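Side-chain contacts in CCMAN5 (Cellulosimicrobium cellulans, PDB 2XSG), which probably hydrolyses alpha-mannosidic bonds as a calcium-containing family 92 glycoside hydrolase, and enables mannose-6-phosphate modification of yeast-produced human lysosomal enzymes: residues S696-Y701 against A706-A711; L290-I295 against Y365-L370. One frame throughout, in Å; residues are numbered along the deposited sequence.

Contact 1 (696-701 with 706-711) is a beta hairpin, and contact 2 (290-295 with 365-370) ties a neighbouring edge strand to a helix junction; their centres lie about 10 Å apart. Both reach one mixed sheet, in which strand 293-296 runs antiparallel to strand 696-700, with A294 N 2.9 Å from T698 O. A second link leaves the sheet: Y701 OH of contact 1 is 2.9 Å from Y365 O of contact 2, a probable hydrogen bond, and I699 CG2 packs on that same carbonyl oxygen at 3.6 Å. None of the calcium ligands N588, E589 and D662 lies in either contact; both join parts of the family 92 catalytic domain.

Contact 1 of 2, residues S696-Y701 against A706-A711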
ATOM      1  N   SER A 696       8.966 -24.659  -4.692  1.00  7.03           N
ATOM      2  CA  SER A 696       9.568 -24.360  -3.401  1.00  6.91           C
ATOM      3  C   SER A 696       9.573 -22.842  -3.191  1.00  7.35           C
ATOM      4  O   SER A 696       9.882 -22.083  -4.122  1.00  7.37           O
ATOM      5  CB  SER A 696      11.002 -24.912  -3.334  1.00  7.05           C
ATOM      6  OG  SER A 696      11.614 -24.604  -2.083  1.00  5.81           O
ATOM      7  N   THR A 697       9.209 -22.413  -1.984  1.00  7.08           N
ATOM      8  CA  THR A 697       9.321 -21.009  -1.572  1.00  7.09           C
ATOM      9  C   THR A 697       9.987 -20.948  -0.181  1.00  7.32           C
ATOM     10  O   THR A 697       9.490 -21.570   0.760  1.00  7.99           O
ATOM     11  CB  THR A 697       7.949 -20.317  -1.601  1.00  7.00           C
ATOM     12  OG1 THR A 697       7.508 -20.202  -2.968  1.00  5.91           O
ATOM     13  CG2 THR A 697       8.006 -18.943  -0.955  1.00  6.15           C
ATOM     14  N   THR A 698      11.124 -20.249  -0.081  1.00  7.04           N
ATOM     15  CA  THR A 698      11.931 -20.178   1.154  1.00  7.46           C
ATOM     16  C   THR A 698      12.017 -18.740   1.669  1.00  7.09           C
ATOM     17  O   THR A 698      12.505 -17.841   0.973  1.00  7.35           O
ATOM     18  CB  THR A 698      13.384 -20.730   0.931  1.00  7.78           C
ATOM     19  OG1 THR A 698      13.325 -22.089   0.471  1.00  8.48           O
ATOM     20  CG2 THR A 698      14.211 -20.676   2.206  1.00  8.70           C
ATOM     21  N   ILE A 699      11.550 -18.534   2.892  1.00  7.11           N
ATOM     22  CA  ILE A 699      11.710 -17.255   3.568  1.00  6.95           C
ATOM     23  C   ILE A 699      12.855 -17.382   4.563  1.00  7.62           C
ATOM     24  O   ILE A 699      12.761 -18.158   5.518  1.00  7.58           O
ATOM     25  CB  ILE A 699      10.415 -16.796   4.289  1.00  6.67           C
ATOM     26  CG1 ILE A 699       9.224 -16.779   3.311  1.00  6.27           C
ATOM     27  CG2 ILE A 699      10.641 -15.408   4.945  1.00  5.69           C
ATOM     28  CD1 ILE A 699       7.807 -16.615   4.013  1.00  5.08           C
ATOM     29  N   THR A 700      13.936 -16.635   4.316  1.00  7.95           N
ATOM     30  CA  THR A 700      15.130 -16.639   5.174  1.00  8.40           C
ATOM     31  C   THR A 700      15.085 -15.463   6.145  1.00  8.46           C
ATOM     32  O   THR A 700      14.953 -14.314   5.725  1.00  8.20           O
ATOM     33  CB  THR A 700      16.415 -16.590   4.328  1.00  8.62           C
ATOM     34  OG1 THR A 700      16.369 -17.632   3.333  1.00  9.48           O
ATOM     35  CG2 THR A 700      17.662 -16.743   5.196  1.00  8.08           C
ATOM     36  N   TYR A 701      15.141 -15.770   7.439  1.00  8.67           N
ATOM     37  CA  TYR A 701      15.110 -14.760   8.494  1.00  9.41           C
ATOM     38  C   TYR A 701      16.509 -14.237   8.842  1.00  9.92           C
ATOM     39  O   TYR A 701      17.512 -14.805   8.414  1.00 10.04           O
ATOM     40  CB  TYR A 701      14.344 -15.293   9.717  1.00  8.80           C
ATOM     41  CG  TYR A 701      12.945 -15.667   9.301  1.00  9.27           C
ATOM     42  CD1 TYR A 701      12.050 -14.686   8.891  1.00  7.20           C
ATOM     43  CD2 TYR A 701      12.542 -17.010   9.227  1.00  7.54           C
ATOM     44  CE1 TYR A 701      10.776 -15.015   8.474  1.00  7.17           C
ATOM     45  CE2 TYR A 701      11.265 -17.355   8.806  1.00  7.05           C
ATOM     46  CZ  TYR A 701      10.388 -16.347   8.432  1.00  6.78           C
ATOM     47  OH  TYR A 701       9.134 -16.652   8.006  1.00  4.64           O
ATOM     48  N   ALA A 706      15.170 -20.486   8.236  1.00 10.86           N
ATOM     49  CA  ALA A 706      14.295 -20.308   7.068  1.00 10.18           C
ATOM     50  C   ALA A 706      12.979 -21.067   7.180  1.00  9.68           C
ATOM     51  O   ALA A 706      12.965 -22.201   7.662  1.00  9.87           O
ATOM     52  CB  ALA A 706      15.026 -20.744   5.793  1.00  9.80           C
ATOM     53  N   PHE A 707      11.883 -20.447   6.736  1.00  8.40           N
ATOM     54  CA  PHE A 707      10.613 -21.162   6.554  1.00  7.55           C
ATOM     55  C   PHE A 707      10.562 -21.695   5.128  1.00  7.23           C
ATOM     56  O   PHE A 707      10.821 -20.968   4.171  1.00  6.91           O
ATOM     57  CB  PHE A 707       9.413 -20.254   6.817  1.00  7.34           C
ATOM     58  CG  PHE A 707       8.077 -20.893   6.514  1.00  7.06           C
ATOM     59  CD1 PHE A 707       7.536 -21.858   7.370  1.00  6.13           C
ATOM     60  CD2 PHE A 707       7.359 -20.524   5.375  1.00  5.62           C
ATOM     61  CE1 PHE A 707       6.293 -22.435   7.101  1.00  7.53           C
ATOM     62  CE2 PHE A 707       6.121 -21.103   5.089  1.00  6.83           C
ATOM     63  CZ  PHE A 707       5.583 -22.062   5.956  1.00  6.28           C
ATOM     64  N   THR A 708      10.254 -22.973   4.981  1.00  6.83           N
ATOM     65  CA  THR A 708      10.200 -23.531   3.643  1.00  7.30           C
ATOM     66  C   THR A 708       8.841 -24.151   3.420  1.00  7.38           C
ATOM     67  O   THR A 708       8.422 -25.038   4.163  1.00  7.78           O
ATOM     68  CB  THR A 708      11.360 -24.532   3.399  1.00  7.38           C
ATOM     69  OG1 THR A 708      12.578 -23.955   3.876  1.00  7.37           O
ATOM     70  CG2 THR A 708      11.524 -24.852   1.918  1.00  7.59           C
ATOM     71  N   VAL A 709       8.135 -23.647   2.416  1.00  7.78           N
ATOM     72  CA  VAL A 709       6.895 -24.260   1.988  1.00  7.65           C
ATOM     73  C   VAL A 709       7.115 -24.831   0.595  1.00  8.31           C
ATOM     74  O   VAL A 709       7.528 -24.114  -0.320  1.00  8.53           O
ATOM     75  CB  VAL A 709       5.681 -23.290   2.074  1.00  7.84           C
ATOM     76  CG1 VAL A 709       5.846 -22.055   1.168  1.00  7.65           C
ATOM     77  CG2 VAL A 709       4.368 -24.025   1.747  1.00  7.01           C
ATOM     78  N   THR A 710       6.881 -26.134   0.451  1.00  7.81           N
ATOM     79  CA  THR A 710       6.973 -26.793  -0.859  1.00  8.06           C
ATOM     80  C   THR A 710       5.613 -27.277  -1.358  1.00  8.10           C
ATOM     81  O   THR A 710       4.717 -27.611  -0.568  1.00  7.82           O
ATOM     82  CB  THR A 710       7.951 -27.994  -0.853  1.00  7.82           C
ATOM     83  OG1 THR A 710       7.713 -28.795   0.310  1.00  7.02           O
ATOM     84  CG2 THR A 710       9.395 -27.516  -0.876  1.00  9.25           C
ATOM     85  N   ALA A 711       5.476 -27.319  -2.678  1.00  8.47           N
ATOM     86  CA  ALA A 711       4.252 -27.772  -3.318  1.00  8.76           C
ATOM     87  C   ALA A 711       4.648 -28.768  -4.401  1.00  8.97           C
ATOM     88  O   ALA A 711       4.866 -28.417  -5.565  1.00  8.52           O
ATOM     89  CB  ALA A 711       3.462 -26.584  -3.882  1.00  8.41           C
TER
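V709 brings its CG1 methyl over T697, 3.9 Å from T697 CB, on the buried face of an antiparallel beta hairpin formed by strands 696-700 and 706-712. CG1 can do so because it stands between the backbone N and carbonyl carbon of its own residue (chi1 62°). The two strands run at 167° to each other, and two hydrogen-bonded pairs, T697 with V709 and I699 with F707, fix the register through four N-H...O bonds. The shortest is F707 N to I699 O, 2.7 Å.

Side chains sort by face. T697, I699, F707 and V709 share the buried one, where I699 CD1 reaches obliquely to F707 CD2 at 4.2 Å. F707 has CG anti to its own N (chi1 174°), and the end of its side chain leads away from the partner strand; F707 also touches V741 of helix 738-742. Y701, just past the first strand, lies alongside F707, and its hydroxyl is hydrogen-bonded to the backbone O of Y365.

On the other, partly exposed face, S696, T698, T700, A706, T708 and T710 form a largely threonine surface. T698 and T708 point the same way, side by side, but their hydroxyls do not bond: T698 OG1 instead meets the methyl T708 CG2 at 3.6 Å, while T698 CG2 rests on A706 CB at 3.7 Å.

Contact 2 of 2, residues L290-I295 against Y365-L370; sequences LGRVAI and YIDPAL
I366 O accepts a hydrogen bond of 2.7 Å from a water whose oxygen accepts from R292 NH1 at 2.8 Å, bridging the end of helix 353-366 to the arginine. The water sits at the guanidinium edge, in its plane. D367 uses a different side of the group: its carboxylate stacks over one face, the planes 26° apart, with OD2 3.4 Å from R292 NE. OD2 lies 3.2 Å above the guanidinium plane and no N-H points at it, so the salt bridge is of charges alone. R292 spans the distance because its chain is extended from CG to NE (chi3 179°). Its NH1 also pairs with D702. The one apolar touch is V293 CG2 on I366 CG2, 4.2 Å.

R292 sits in a type I turn, L290 to V293, leading into edge strand 293-296, which the contact ties to a junction of two helices: D367 ends 353-366 and N-caps 368-387 through a weak bond from L370 N to OD1 (3.3 Å). Were R292 cut back to an alanine, D367 and D702 would probably lose the cation they share, and the water its donor. A cation over its face and a helix N-terminus beside it are likely to keep D367 ionised.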
ATOM      1  N   LEU A 290      14.473  -8.321  -1.420  1.00  5.97           N
ATOM      2  CA  LEU A 290      13.800  -9.332  -2.229  1.00  6.19           C
ATOM      3  C   LEU A 290      14.316 -10.751  -1.953  1.00  5.91           C
ATOM      4  O   LEU A 290      13.548 -11.714  -1.976  1.00  5.69           O
ATOM      5  CB  LEU A 290      13.905  -8.994  -3.722  1.00  5.72           C
ATOM      6  CG  LEU A 290      13.398  -7.615  -4.183  1.00  5.59           C
ATOM      7  CD1 LEU A 290      13.930  -7.316  -5.568  1.00  6.15           C
ATOM      8  CD2 LEU A 290      11.890  -7.503  -4.172  1.00  5.64           C
ATOM      9  N   GLY A 291      15.611 -10.864  -1.684  1.00  6.14           N
ATOM     10  CA  GLY A 291      16.250 -12.154  -1.388  1.00  6.65           C
ATOM     11  C   GLY A 291      15.785 -12.857  -0.120  1.00  6.79           C
ATOM     12  O   GLY A 291      16.185 -14.007   0.141  1.00  6.75           O
ATOM     13  N   ARG A 292      14.947 -12.170   0.668  1.00  6.39           N
ATOM     14  CA  ARG A 292      14.306 -12.770   1.831  1.00  6.77           C
ATOM     15  C   ARG A 292      13.368 -13.902   1.429  1.00  7.29           C
ATOM     16  O   ARG A 292      13.133 -14.817   2.228  1.00  7.01           O
ATOM     17  CB  ARG A 292      13.535 -11.727   2.632  1.00  6.81           C
ATOM     18  CG  ARG A 292      14.414 -10.664   3.281  1.00  5.97           C
ATOM     19  CD  ARG A 292      13.548  -9.674   4.064  1.00  6.75           C
ATOM     20  NE  ARG A 292      14.363  -8.654   4.729  1.00  9.23           N
ATOM     21  CZ  ARG A 292      14.961  -8.814   5.909  1.00 10.60           C
ATOM     22  NH1 ARG A 292      14.841  -9.964   6.582  1.00  8.67           N
ATOM     23  NH2 ARG A 292      15.681  -7.817   6.418  1.00  9.13           N
ATOM     24  N   VAL A 293      12.831 -13.819   0.204  1.00  7.52           N
ATOM     25  CA  VAL A 293      12.049 -14.901  -0.404  1.00  8.09           C
ATOM     26  C   VAL A 293      12.722 -15.455  -1.661  1.00  8.68           C
ATOM     27  O   VAL A 293      12.925 -14.734  -2.655  1.00  8.64           O
ATOM     28  CB  VAL A 293      10.620 -14.470  -0.752  1.00  7.92           C
ATOM     29  CG1 VAL A 293       9.779 -15.706  -1.107  1.00  7.89           C
ATOM     30  CG2 VAL A 293       9.998 -13.728   0.412  1.00  8.14           C
ATOM     31  N   ALA A 294      13.079 -16.735  -1.606  1.00  9.40           N
ATOM     32  CA  ALA A 294      13.711 -17.416  -2.732  1.00 10.40           C
ATOM     33  C   ALA A 294      12.775 -18.453  -3.309  1.00 11.20           C
ATOM     34  O   ALA A 294      12.266 -19.323  -2.601  1.00 11.45           O
ATOM     35  CB  ALA A 294      15.033 -18.058  -2.319  1.00 10.08           C
ATOM     36  N   ILE A 295      12.567 -18.363  -4.615  1.00 12.83           N
ATOM     37  CA  ILE A 295      11.580 -19.186  -5.294  1.00 13.23           C
ATOM     38  C   ILE A 295      12.187 -20.115  -6.363  1.00 14.01           C
ATOM     39  O   ILE A 295      13.074 -19.742  -7.126  1.00 13.15           O
ATOM     40  CB  ILE A 295      10.477 -18.289  -5.876  1.00 13.45           C
ATOM     41  CG1 ILE A 295       9.544 -17.861  -4.758  1.00 12.69           C
ATOM     42  CG2 ILE A 295       9.694 -18.991  -6.972  1.00 14.20           C
ATOM     43  CD1 ILE A 295       8.717 -16.743  -5.133  1.00 13.52           C
ATOM     44  N   TYR A 365       5.399 -12.129   8.588  1.00  4.50           N
ATOM     45  CA  TYR A 365       6.104 -13.388   8.305  1.00  4.70           C
ATOM     46  C   TYR A 365       7.183 -13.304   7.214  1.00  5.57           C
ATOM     47  O   TYR A 365       7.943 -14.259   7.006  1.00  6.15           O
ATOM     48  CB  TYR A 365       5.146 -14.591   8.167  1.00  4.73           C
ATOM     49  CG  TYR A 365       4.330 -14.725   6.891  1.00  3.93           C
ATOM     50  CD1 TYR A 365       4.944 -14.916   5.662  1.00  3.24           C
ATOM     51  CD2 TYR A 365       2.928 -14.751   6.940  1.00  5.23           C
ATOM     52  CE1 TYR A 365       4.188 -15.082   4.499  1.00  4.61           C
ATOM     53  CE2 TYR A 365       2.165 -14.931   5.799  1.00  3.81           C
ATOM     54  CZ  TYR A 365       2.811 -15.090   4.568  1.00  4.33           C
ATOM     55  OH  TYR A 365       2.070 -15.265   3.417  1.00  2.83           O
ATOM     56  N   ILE A 366       7.281 -12.149   6.552  1.00  5.76           N
ATOM     57  CA  ILE A 366       8.312 -11.950   5.536  1.00  6.01           C
ATOM     58  C   ILE A 366       9.524 -11.178   6.086  1.00  6.41           C
ATOM     59  O   ILE A 366      10.668 -11.551   5.811  1.00  6.63           O
ATOM     60  CB  ILE A 366       7.732 -11.347   4.237  1.00  6.58           C
ATOM     61  CG1 ILE A 366       6.910 -12.434   3.517  1.00  7.45           C
ATOM     62  CG2 ILE A 366       8.855 -10.857   3.295  1.00  7.65           C
ATOM     63  CD1 ILE A 366       6.030 -11.933   2.423  1.00  9.58           C
ATOM     64  N   ASP A 367       9.259 -10.138   6.883  1.00  5.97           N
ATOM     65  CA  ASP A 367      10.299  -9.323   7.504  1.00  5.57           C
ATOM     66  C   ASP A 367       9.877  -8.941   8.926  1.00  4.72           C
ATOM     67  O   ASP A 367       9.386  -7.828   9.160  1.00  4.39           O
ATOM     68  CB  ASP A 367      10.576  -8.078   6.657  1.00  5.56           C
ATOM     69  CG  ASP A 367      11.832  -7.333   7.088  1.00  6.70           C
ATOM     70  OD1 ASP A 367      12.349  -7.560   8.207  1.00  6.55           O
ATOM     71  OD2 ASP A 367      12.306  -6.508   6.286  1.00  7.88           O
ATOM     72  N   PRO A 368      10.041  -9.881   9.882  1.00  4.37           N
ATOM     73  CA  PRO A 368       9.535  -9.649  11.250  1.00  3.96           C
ATOM     74  C   PRO A 368      10.064  -8.364  11.918  1.00  4.12           C
ATOM     75  O   PRO A 368       9.286  -7.653  12.580  1.00  3.69           O
ATOM     76  CB  PRO A 368       9.981 -10.914  12.007  1.00  4.61           C
ATOM     77  CG  PRO A 368      10.068 -11.969  10.946  1.00  4.44           C
ATOM     78  CD  PRO A 368      10.610 -11.234   9.730  1.00  3.91           C
ATOM     79  N   ALA A 369      11.357  -8.061  11.723  1.00  3.87           N
ATOM     80  CA  ALA A 369      12.000  -6.878  12.331  1.00  3.74           C
ATOM     81  C   ALA A 369      11.404  -5.577  11.812  1.00  3.86           C
ATOM     82  O   ALA A 369      11.202  -4.632  12.575  1.00  3.10           O
ATOM     83  CB  ALA A 369      13.504  -6.880  12.066  1.00  3.99           C
ATOM     84  N   LEU A 370      11.139  -5.524  10.508  1.00  3.66           N
ATOM     85  CA  LEU A 370      10.527  -4.337   9.922  1.00  3.88           C
ATOM     86  C   LEU A 370       9.122  -4.166  10.478  1.00  3.92           C
ATOM     87  O   LEU A 370       8.725  -3.078  10.884  1.00  3.52           O
ATOM     88  CB  LEU A 370      10.488  -4.449   8.394  1.00  3.76           C
ATOM     89  CG  LEU A 370       9.833  -3.306   7.607  1.00  5.07           C
ATOM     90  CD1 LEU A 370      10.638  -1.989   7.780  1.00  3.82           C
ATOM     91  CD2 LEU A 370       9.713  -3.667   6.124  1.00  3.38           C
TER
HETATM   92  O   HOH W   1      13.226 -12.237   6.503  1.00 13.57           O